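Local coordinates for pirin family protein (Acinetobacter baumannii, PDB 6D0P), which probably acts as a metal-dependent quercetin 2,3-dioxygenase of the two-cupin pirin family, holding one metal ion in its N-terminal cupin, at residues Phe29-Leu34 / Glu258-Tyr263; Leu128-Pro133 / Ser181-Trp186; His204-Val209 / Val236-Asn241. All blocks are in the same frame, centred on the assembly; numbering follows the deposited sequence.

Contact 1 (Phe29-Leu34 / Glu258-Tyr263); sequences FSYDRL and EPIEGY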
loop_
_atom_site.group_PDB
_atom_site.type_symbol
_atom_site.label_atom_id
_atom_site.label_comp_id
_atom_site.label_asym_id
_atom_site.label_seq_id
_atom_site.Cartn_x
_atom_site.Cartn_y
_atom_site.Cartn_z
ATOM N N PHE A 29 0.517 -6.198 -7.531
ATOM C CA PHE A 29 0.996 -7.481 -7.026
ATOM C C PHE A 29 -0.028 -8.033 -6.033
ATOM O O PHE A 29 -0.827 -7.294 -5.401
ATOM C CB PHE A 29 2.420 -7.412 -6.442
ATOM C CG PHE A 29 2.643 -6.566 -5.213
ATOM C CD1 PHE A 29 2.184 -6.969 -3.966
ATOM C CD2 PHE A 29 3.388 -5.395 -5.285
ATOM C CE1 PHE A 29 2.420 -6.180 -2.845
ATOM C CE2 PHE A 29 3.653 -4.635 -4.167
ATOM C CZ PHE A 29 3.166 -5.034 -2.940
ATOM N N SER A 30 0.030 -9.350 -5.914
ATOM C CA SER A 30 -0.813 -10.094 -5.014
ATOM C C SER A 30 -0.064 -11.315 -4.460
ATOM O O SER A 30 0.646 -11.991 -5.191
ATOM C CB SER A 30 -2.088 -10.516 -5.706
ATOM O OG SER A 30 -2.843 -11.364 -4.850
ATOM N N TYR A 31 -0.350 -11.647 -3.202
ATOM C CA TYR A 31 0.224 -12.810 -2.508
ATOM C C TYR A 31 -0.243 -14.103 -3.193
ATOM O O TYR A 31 0.389 -15.138 -3.064
ATOM C CB TYR A 31 -0.209 -12.852 -1.039
ATOM C CG TYR A 31 -1.664 -13.143 -0.811
ATOM C CD1 TYR A 31 -2.116 -14.450 -0.697
ATOM C CD2 TYR A 31 -2.588 -12.125 -0.693
ATOM C CE1 TYR A 31 -3.460 -14.735 -0.517
ATOM C CE2 TYR A 31 -3.927 -12.388 -0.474
ATOM C CZ TYR A 31 -4.368 -13.700 -0.406
ATOM O OH TYR A 31 -5.692 -13.964 -0.197
ATOM N N ASP A 32 -1.362 -14.011 -3.890
ATOM C CA ASP A 32 -1.972 -15.164 -4.530
ATOM C C ASP A 32 -1.136 -15.598 -5.738
ATOM O O ASP A 32 -1.211 -16.736 -6.133
ATOM C CB ASP A 32 -3.407 -14.867 -4.976
ATOM C CG ASP A 32 -4.216 -16.128 -5.229
ATOM O OD1 ASP A 32 -4.279 -16.980 -4.313
ATOM O OD2 ASP A 32 -4.766 -16.258 -6.343
ATOM N N ARG A 33 -0.349 -14.681 -6.296
ATOM C CA ARG A 33 0.506 -14.975 -7.452
ATOM C C ARG A 33 1.969 -15.060 -7.016
ATOM O O ARG A 33 2.666 -15.951 -7.458
ATOM C CB ARG A 33 0.361 -13.900 -8.538
ATOM C CG ARG A 33 -1.069 -13.712 -9.032
ATOM C CD ARG A 33 -1.175 -12.846 -10.276
ATOM N NE ARG A 33 -0.663 -11.485 -10.120
ATOM C CZ ARG A 33 -1.389 -10.441 -9.729
ATOM N NH1 ARG A 33 -2.652 -10.609 -9.366
ATOM N NH2 ARG A 33 -0.857 -9.229 -9.729
ATOM N N LEU A 34 2.443 -14.180 -6.138
ATOM C CA LEU A 34 3.928 -14.225 -5.810
ATOM C C LEU A 34 4.227 -14.750 -4.398
ATOM O O LEU A 34 5.381 -14.971 -4.072
ATOM C CB LEU A 34 4.507 -12.829 -6.029
ATOM C CG LEU A 34 4.570 -12.408 -7.499
ATOM C CD1 LEU A 34 4.896 -10.926 -7.643
ATOM C CD2 LEU A 34 5.589 -13.258 -8.243
ATOM N N GLU A 258 6.605 -17.153 7.623
ATOM C CA GLU A 258 5.470 -17.832 8.248
ATOM C C GLU A 258 4.496 -18.187 7.124
ATOM O O GLU A 258 4.461 -17.512 6.090
ATOM C CB GLU A 258 4.813 -16.936 9.309
ATOM C CG GLU A 258 5.622 -16.838 10.586
ATOM C CD GLU A 258 5.017 -15.935 11.648
ATOM O OE1 GLU A 258 4.424 -14.917 11.280
ATOM O OE2 GLU A 258 5.084 -16.303 12.836
ATOM N N PRO A 259 3.705 -19.233 7.312
ATOM C CA PRO A 259 2.765 -19.627 6.270
ATOM C C PRO A 259 1.720 -18.548 5.938
ATOM O O PRO A 259 1.345 -17.764 6.797
ATOM C CB PRO A 259 2.031 -20.863 6.822
ATOM C CG PRO A 259 2.845 -21.299 8.009
ATOM C CD PRO A 259 3.508 -20.037 8.517
ATOM N N ILE A 260 1.269 -18.533 4.693
ATOM C CA ILE A 260 0.228 -17.620 4.278
ATOM C C ILE A 260 -0.980 -18.432 3.798
ATOM O O ILE A 260 -0.872 -19.222 2.882
ATOM C CB ILE A 260 0.684 -16.692 3.148
ATOM C CG1 ILE A 260 1.905 -15.860 3.539
ATOM C CG2 ILE A 260 -0.473 -15.822 2.695
ATOM C CD1 ILE A 260 2.583 -15.207 2.370
ATOM N N GLU A 261 -2.116 -18.236 4.450
ATOM C CA GLU A 261 -3.359 -18.856 4.016
ATOM C C GLU A 261 -4.377 -17.724 3.863
ATOM O O GLU A 261 -4.809 -17.118 4.871
ATOM C CB GLU A 261 -3.816 -19.933 5.002
ATOM C CG GLU A 261 -2.777 -21.013 5.263
ATOM C CD GLU A 261 -2.658 -22.091 4.199
ATOM O OE1 GLU A 261 -3.652 -22.329 3.486
ATOM O OE2 GLU A 261 -1.571 -22.705 4.100
ATOM N N GLY A 262 -4.711 -17.400 2.614
ATOM C CA GLY A 262 -5.618 -16.305 2.338
ATOM C C GLY A 262 -6.899 -16.754 1.674
ATOM O O GLY A 262 -6.949 -17.770 0.997
ATOM N N TYR A 263 -7.933 -15.971 1.898
ATOM C CA TYR A 263 -9.232 -16.196 1.297
ATOM C C TYR A 263 -9.967 -14.861 1.298
ATOM O O TYR A 263 -10.270 -14.328 2.375
ATOM C CB TYR A 263 -10.007 -17.262 2.066
ATOM C CG TYR A 263 -11.379 -17.541 1.518
ATOM C CD1 TYR A 263 -11.543 -18.305 0.374
ATOM C CD2 TYR A 263 -12.510 -17.022 2.124
ATOM C CE1 TYR A 263 -12.799 -18.566 -0.145
ATOM C CE2 TYR A 263 -13.775 -17.277 1.623
ATOM C CZ TYR A 263 -13.918 -18.048 0.481
ATOM O OH TYR A 263 -15.159 -18.306 -0.021
#

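Contact 2 (Leu128-Pro133 / Ser181-Trp186); sequences LWVNLP and SPLNVW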
loop_
_atom_site.group_PDB
_atom_site.type_symbol
_atom_site.label_atom_id
_atom_site.label_comp_id
_atom_site.label_asym_id
_atom_site.label_seq_id
_atom_site.Cartn_x
_atom_site.Cartn_y
_atom_site.Cartn_z
ATOM N N LEU A 128 -2.353 -0.667 -0.125
ATOM C CA LEU A 128 -1.349 -1.668 0.131
ATOM C C LEU A 128 -1.774 -2.525 1.327
ATOM O O LEU A 128 -2.134 -1.987 2.392
ATOM C CB LEU A 128 -0.037 -0.936 0.442
ATOM C CG LEU A 128 1.120 -1.794 0.957
ATOM C CD1 LEU A 128 1.696 -2.632 -0.160
ATOM C CD2 LEU A 128 2.222 -0.927 1.543
ATOM N N TRP A 129 -1.755 -3.833 1.175
ATOM C CA TRP A 129 -1.998 -4.724 2.286
ATOM C C TRP A 129 -0.638 -5.196 2.818
ATOM O O TRP A 129 0.200 -5.625 2.026
ATOM C CB TRP A 129 -2.822 -5.917 1.852
ATOM C CG TRP A 129 -4.234 -5.631 1.455
ATOM C CD1 TRP A 129 -4.833 -4.421 1.222
ATOM C CD2 TRP A 129 -5.214 -6.631 1.143
ATOM N NE1 TRP A 129 -6.138 -4.610 0.863
ATOM C CE2 TRP A 129 -6.402 -5.953 0.802
ATOM C CE3 TRP A 129 -5.222 -8.030 1.200
ATOM C CZ2 TRP A 129 -7.568 -6.639 0.469
ATOM C CZ3 TRP A 129 -6.379 -8.708 0.884
ATOM C CH2 TRP A 129 -7.529 -8.020 0.503
ATOM N N VAL A 130 -0.466 -5.130 4.119
ATOM C CA VAL A 130 0.741 -5.549 4.813
ATOM C C VAL A 130 0.378 -6.672 5.784
ATOM O O VAL A 130 -0.545 -6.533 6.624
ATOM C CB VAL A 130 1.396 -4.384 5.564
ATOM C CG1 VAL A 130 2.690 -4.804 6.245
ATOM C CG2 VAL A 130 1.639 -3.196 4.642
ATOM N N ASN A 131 1.152 -7.739 5.740
ATOM C CA ASN A 131 0.891 -8.882 6.580
ATOM C C ASN A 131 1.398 -8.624 8.000
ATOM O O ASN A 131 2.258 -7.798 8.231
ATOM C CB ASN A 131 1.522 -10.155 6.008
ATOM C CG ASN A 131 0.782 -11.426 6.392
ATOM O OD1 ASN A 131 -0.198 -11.387 7.149
ATOM N ND2 ASN A 131 1.214 -12.561 5.831
ATOM N N LEU A 132 0.799 -9.328 8.938
ATOM C CA LEU A 132 1.225 -9.319 10.335
ATOM C C LEU A 132 1.906 -10.642 10.713
ATOM O O LEU A 132 1.519 -11.724 10.239
ATOM C CB LEU A 132 -0.017 -9.114 11.206
ATOM C CG LEU A 132 -0.654 -7.724 11.131
ATOM C CD1 LEU A 132 -2.026 -7.711 11.781
ATOM C CD2 LEU A 132 0.258 -6.699 11.765
ATOM N N PRO A 133 2.886 -10.568 11.622
ATOM C CA PRO A 133 3.413 -11.775 12.209
ATOM C C PRO A 133 2.257 -12.538 12.873
ATOM O O PRO A 133 1.306 -11.903 13.347
ATOM C CB PRO A 133 4.395 -11.314 13.295
ATOM C CG PRO A 133 4.745 -9.909 12.864
ATOM C CD PRO A 133 3.481 -9.382 12.224
ATOM N N SER A 181 6.489 -5.311 12.519
ATOM C CA SER A 181 7.740 -5.959 12.139
ATOM C C SER A 181 8.583 -4.921 11.388
ATOM O O SER A 181 8.027 -3.922 10.956
ATOM C CB SER A 181 7.505 -7.210 11.305
ATOM O OG SER A 181 6.802 -6.923 10.111
ATOM N N PRO A 182 9.889 -5.166 11.214
ATOM C CA PRO A 182 10.753 -4.175 10.559
ATOM C C PRO A 182 10.422 -4.044 9.068
ATOM O O PRO A 182 10.523 -5.027 8.328
ATOM C CB PRO A 182 12.185 -4.695 10.761
ATOM C CG PRO A 182 12.063 -5.584 11.979
ATOM C CD PRO A 182 10.723 -6.255 11.760
ATOM N N LEU A 183 10.012 -2.852 8.654
ATOM C CA LEU A 183 9.648 -2.632 7.278
ATOM C C LEU A 183 9.665 -1.135 6.957
ATOM O O LEU A 183 9.605 -0.264 7.854
ATOM C CB LEU A 183 8.290 -3.281 6.972
ATOM C CG LEU A 183 7.053 -2.676 7.621
ATOM C CD1 LEU A 183 6.477 -1.567 6.767
ATOM C CD2 LEU A 183 5.989 -3.729 7.828
ATOM N N ASN A 184 9.829 -0.876 5.668
ATOM C CA ASN A 184 9.852 0.463 5.102
ATOM C C ASN A 184 8.764 0.599 4.042
ATOM O O ASN A 184 8.569 -0.289 3.181
ATOM C CB ASN A 184 11.172 0.784 4.400
ATOM C CG ASN A 184 12.323 0.959 5.356
ATOM O OD1 ASN A 184 12.282 1.842 6.211
ATOM N ND2 ASN A 184 13.372 0.155 5.191
ATOM N N VAL A 185 8.094 1.741 4.091
ATOM C CA VAL A 185 7.186 2.135 3.037
ATOM C C VAL A 185 7.551 3.578 2.734
ATOM O O VAL A 185 7.364 4.469 3.591
ATOM C CB VAL A 185 5.692 1.991 3.377
ATOM C CG1 VAL A 185 4.820 2.584 2.272
ATOM C CG2 VAL A 185 5.295 0.541 3.620
ATOM N N TRP A 186 8.148 3.768 1.566
ATOM C CA TRP A 186 8.568 5.082 1.130
ATOM C C TRP A 186 7.854 5.421 -0.179
ATOM O O TRP A 186 7.730 4.556 -1.051
ATOM C CB TRP A 186 10.086 5.144 0.906
ATOM C CG TRP A 186 10.936 4.658 2.032
ATOM C CD1 TRP A 186 10.663 4.714 3.367
ATOM C CD2 TRP A 186 12.263 4.114 1.908
ATOM N NE1 TRP A 186 11.709 4.186 4.079
ATOM C CE2 TRP A 186 12.709 3.818 3.209
ATOM C CE3 TRP A 186 13.085 3.797 0.818
ATOM C CZ2 TRP A 186 13.956 3.245 3.455
ATOM C CZ3 TRP A 186 14.321 3.223 1.057
ATOM C CH2 TRP A 186 14.747 2.959 2.361
HETATM O O HOH W 1 3.953 -6.537 10.063
#

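Contact 3 (His204-Val209 / Val236-Asn241); sequences HTTLVV and VEFSLN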
loop_
_atom_site.group_PDB
_atom_site.type_symbol
_atom_site.label_atom_id
_atom_site.label_comp_id
_atom_site.label_asym_id
_atom_site.label_seq_id
_atom_site.Cartn_x
_atom_site.Cartn_y
_atom_site.Cartn_z
ATOM N N HIS A 204 16.359 -7.852 3.540
ATOM C CA HIS A 204 14.962 -7.433 3.373
ATOM C C HIS A 204 14.444 -7.659 1.943
ATOM O O HIS A 204 15.148 -7.419 0.970
ATOM C CB HIS A 204 14.786 -5.928 3.652
ATOM C CG HIS A 204 14.654 -5.574 5.098
ATOM N ND1 HIS A 204 13.968 -4.459 5.525
ATOM C CD2 HIS A 204 15.071 -6.210 6.206
ATOM C CE1 HIS A 204 13.994 -4.415 6.835
ATOM N NE2 HIS A 204 14.654 -5.469 7.274
ATOM N N THR A 205 13.208 -8.118 1.866
ATOM C CA THR A 205 12.413 -8.040 0.640
ATOM C C THR A 205 12.479 -6.583 0.179
ATOM O O THR A 205 12.389 -5.699 1.032
ATOM C CB THR A 205 10.954 -8.396 0.934
ATOM O OG1 THR A 205 10.932 -9.766 1.313
ATOM C CG2 THR A 205 10.007 -8.135 -0.215
ATOM N N THR A 206 12.638 -6.350 -1.128
ATOM C CA THR A 206 12.770 -5.029 -1.669
ATOM C C THR A 206 11.984 -4.960 -2.970
ATOM O O THR A 206 12.323 -5.659 -3.955
ATOM C CB THR A 206 14.242 -4.669 -1.905
ATOM O OG1 THR A 206 14.967 -4.758 -0.676
ATOM C CG2 THR A 206 14.400 -3.273 -2.458
ATOM N N LEU A 207 10.900 -4.198 -2.941
ATOM C CA LEU A 207 10.047 -4.021 -4.091
ATOM C C LEU A 207 10.102 -2.560 -4.543
ATOM O O LEU A 207 9.949 -1.650 -3.709
ATOM C CB LEU A 207 8.615 -4.403 -3.706
ATOM C CG LEU A 207 8.447 -5.759 -3.041
ATOM C CD1 LEU A 207 7.021 -5.925 -2.572
ATOM C CD2 LEU A 207 8.842 -6.888 -3.999
ATOM N N VAL A 208 10.345 -2.335 -5.830
ATOM C CA VAL A 208 10.331 -0.988 -6.415
ATOM C C VAL A 208 9.073 -0.895 -7.269
ATOM O O VAL A 208 8.907 -1.649 -8.228
ATOM C CB VAL A 208 11.588 -0.693 -7.243
ATOM C CG1 VAL A 208 11.534 0.679 -7.906
ATOM C CG2 VAL A 208 12.831 -0.859 -6.380
ATOM N N VAL A 209 8.169 -0.037 -6.842
ATOM C CA VAL A 209 6.902 0.135 -7.539
ATOM C C VAL A 209 6.951 1.459 -8.310
ATOM O O VAL A 209 7.217 2.503 -7.723
ATOM C CB VAL A 209 5.710 0.110 -6.572
ATOM C CG1 VAL A 209 4.382 0.293 -7.311
ATOM C CG2 VAL A 209 5.692 -1.166 -5.755
ATOM N N VAL A 236 22.519 -4.514 0.012
ATOM C CA VAL A 236 22.001 -3.391 0.781
ATOM C C VAL A 236 21.749 -2.174 -0.101
ATOM O O VAL A 236 21.185 -1.207 0.395
ATOM C CB VAL A 236 22.944 -2.997 1.934
ATOM C CG1 VAL A 236 22.992 -4.062 2.999
ATOM C CG2 VAL A 236 24.341 -2.637 1.442
ATOM N N GLU A 237 22.138 -2.162 -1.353
ATOM C CA GLU A 237 21.914 -0.905 -2.053
ATOM C C GLU A 237 21.476 -1.125 -3.499
ATOM O O GLU A 237 21.743 -2.164 -4.118
ATOM C CB GLU A 237 23.182 -0.051 -1.985
ATOM C CG GLU A 237 24.115 -0.228 -3.158
ATOM C CD GLU A 237 25.363 0.642 -3.117
ATOM O OE1 GLU A 237 26.095 0.542 -2.129
ATOM O OE2 GLU A 237 25.592 1.427 -4.079
ATOM N N PHE A 238 20.801 -0.106 -4.012
ATOM C CA PHE A 238 20.425 -0.067 -5.400
ATOM C C PHE A 238 20.276 1.398 -5.800
ATOM O O PHE A 238 20.174 2.281 -4.928
ATOM C CB PHE A 238 19.150 -0.871 -5.665
ATOM C CG PHE A 238 17.899 -0.343 -5.014
ATOM C CD1 PHE A 238 17.599 -0.659 -3.701
ATOM C CD2 PHE A 238 17.013 0.459 -5.727
ATOM C CE1 PHE A 238 16.449 -0.166 -3.095
ATOM C CE2 PHE A 238 15.850 0.925 -5.131
ATOM C CZ PHE A 238 15.566 0.611 -3.816
ATOM N N SER A 239 20.241 1.628 -7.092
ATOM C CA SER A 239 20.134 2.985 -7.621
ATOM C C SER A 239 18.908 3.112 -8.525
ATOM O O SER A 239 18.475 2.141 -9.186
ATOM C CB SER A 239 21.390 3.396 -8.356
ATOM O OG SER A 239 21.541 2.693 -9.589
ATOM N N LEU A 240 18.377 4.320 -8.560
ATOM C CA LEU A 240 17.276 4.674 -9.430
ATOM C C LEU A 240 17.676 5.940 -10.196
ATOM O O LEU A 240 18.159 6.919 -9.604
ATOM C CB LEU A 240 16.011 4.932 -8.610
ATOM C CG LEU A 240 15.389 3.755 -7.864
ATOM C CD1 LEU A 240 14.144 4.216 -7.127
ATOM C CD2 LEU A 240 15.028 2.623 -8.812
ATOM N N ASN A 241 17.467 5.922 -11.494
ATOM C CA ASN A 241 17.820 7.049 -12.363
ATOM C C ASN A 241 16.605 7.342 -13.231
ATOM O O ASN A 241 16.255 6.522 -14.073
ATOM C CB ASN A 241 19.053 6.714 -13.207
ATOM C CG ASN A 241 19.745 7.933 -13.783
ATOM O OD1 ASN A 241 19.236 9.050 -13.694
ATOM N ND2 ASN A 241 20.922 7.726 -14.357
#

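Contact 1 (Phe29-Leu34 / Glu258-Tyr263)
Tyr31 carries this contact, its ring meeting a methyl of Ile260 and its ring and hydroxyl meeting the main chain of Gly262. The apolar part comes first. Ile260 reaches the ring with one branch: its CG2 methyl lies 4.0 Å from Tyr31 CD1, the two side chains meeting at an angle rather than alongside. Further along the ring the neighbour changes from side chain to main chain. Tyr31 CE1 is 3.9 Å from Gly262 CA, and Tyr31 OH comes to 3.5 Å from that same Gly262 CA. Because Gly262 has no side chain, the phenol can come right up to its CA. The ring is brought there by a chi1 of 69°, which sets CG between the backbone N and the carbonyl carbon.

The hydroxyl also approaches the next peptide, with Tyr31 OH 3.7 Å from Tyr263 N, but no hydrogen bond crosses between the segments, and what joins them directly is van der Waals packing.

Polar interactions instead organise the helical turn from which Tyr31 projects. Ser30 is the N-cap: its OG accepts from Asp32 N at 3.2 Å, with an N-H...O angle of 161°. Ser30 O is gripped by two donors, Arg33 N at 3.1 Å and Leu34 N at 3.0 Å, which ties the first turn together just where strand 23-30 ends. Around the contact, Leu42 of strand 41-52 touches Tyr31, while Gln36 touches Ile260 and hydrogen-bonds to Glu258 O.

The arrangement is a surface bridge between the two cupin domains of a pirin: a capped helical turn at the end of an N-terminal-domain strand meets the segment of the C-terminal half that enters the small hairpin of strands 261-263 and 266-268.

Contact 2 (Leu128-Pro133 / Ser181-Trp186)
Leu183 has its CG between the backbone N and the carbonyl carbon (chi1 68°), and this turns CD2 toward Val130, whose CG1 extends anti to its own backbone N. The two methyls meet tip to tip, Val130 CG1 standing 3.8 Å from Leu183 CD2. Two residues back on one strand and two residues on along the other, the same kind of meeting recurs: Leu128 CD2 lies 4.0 Å from Val185 CG2, again end against end. These are alternate residues on each strand, so both pairs come from the inward side of their sheets, while the CA atoms of Val130 and Leu183 remain 9.7 Å apart. The segments run in nearly opposite directions, 166° apart. Strand 121-131 belongs to the sheet of the N-terminal domain and strand 183-190 to that of the C-terminal domain. Trp99 of strand 97-101 also touches both Leu183 and Val185, extending the apolar layer.

Toward Pro133 and Ser181 the contact turns partly polar. Pro133 CG sits 4.2 Å from Ser181 CB, a looser touch. Beside it, a water molecule donates to Asn131 O at 2.8 Å and to Ser181 OG at 2.9 Å, and so joins the segments where no direct hydrogen bond does. Asn131 OD1 accepts from Leu132 N at 2.9 Å in a bent bond, the donor lying 38° out of the carbonyl plane, and also bonds to Lys137 NZ.

Chemically, then, the contact is a join between two sheets made of aliphatic branches, with one water serving as the polar link at its end. Its cohesion probably comes mostly from burying Leu128, Val130, Leu183 and Val185 away from solvent, and the bridging water gives Asn131 O and Ser181 OG a shared polar partner at the end of that apolar layer.

Contact 3 (His204-Val209 / Val236-Asn241)
Thr206 is the first residue of the segment to meet the other strand, and it does so with its methyl: CG2 lies 3.8 Å from Phe238 CE1. That methyl stands anti to the backbone N (chi1 -58° places OG1 beside the N instead), so the apolar branch of the threonine is the one given to the ring. The main chain of Thr206 is meanwhile paired with Leu231 of strand 227-231.

Leu207 follows and points away, packing on Ile230 instead. The alternation then brings Val208 back to the contact, where its two methyls have separate partners. CG2 comes to 3.7 Å from Phe238 CE2 and 4.0 Å from Phe238 CZ, the two side chains lying alongside with their directions reversed. CG1 meets Leu240 tip to tip, Val208 CG1 lying 4.1 Å from Leu240 CD2. Phe238 is thus touched by Thr206 at CE1 and by Val208 at CE2 and CZ, its ring met obliquely by both methyls. Val200, Leu231 and Val250 add to its surroundings.

No hydrogen bond links the two strands. Their axes run 10.6 Å apart and only 2° from parallel, too far for backbone pairing, and the space between is bridged by side chains. Strand 205-210 lies in the large antiparallel sheet and strand 237-242 in the smaller four-stranded one, and the contact is part of the buried interior of the beta-sandwich, the cupin barrel, formed by the C-terminal cupin domain.

Overall arrangement
Contacts 1 and 2 both join the two halves of the chain, one at the surface and one buried, with centres about 14 Å apart; Glu258 OE1 lies 3.4 Å from Pro133 CA, and Phe29 CZ lies 4.0 Å from Leu128 CD1. Contact 3 instead lies within the C-terminal cupin, its centre about 15 Å from that of contact 2 and about 22 Å from that of contact 1. Phe29 nevertheless packs on strand 205-210, its CE2 3.9 Å from CD1 of Leu207, which points away from contact 3. The manganese, bound by His64, His66, His108 and Glu110, is about 12 Å from the side chain of Leu128, and the side chain of Tyr31 is about 10 Å from that of His66.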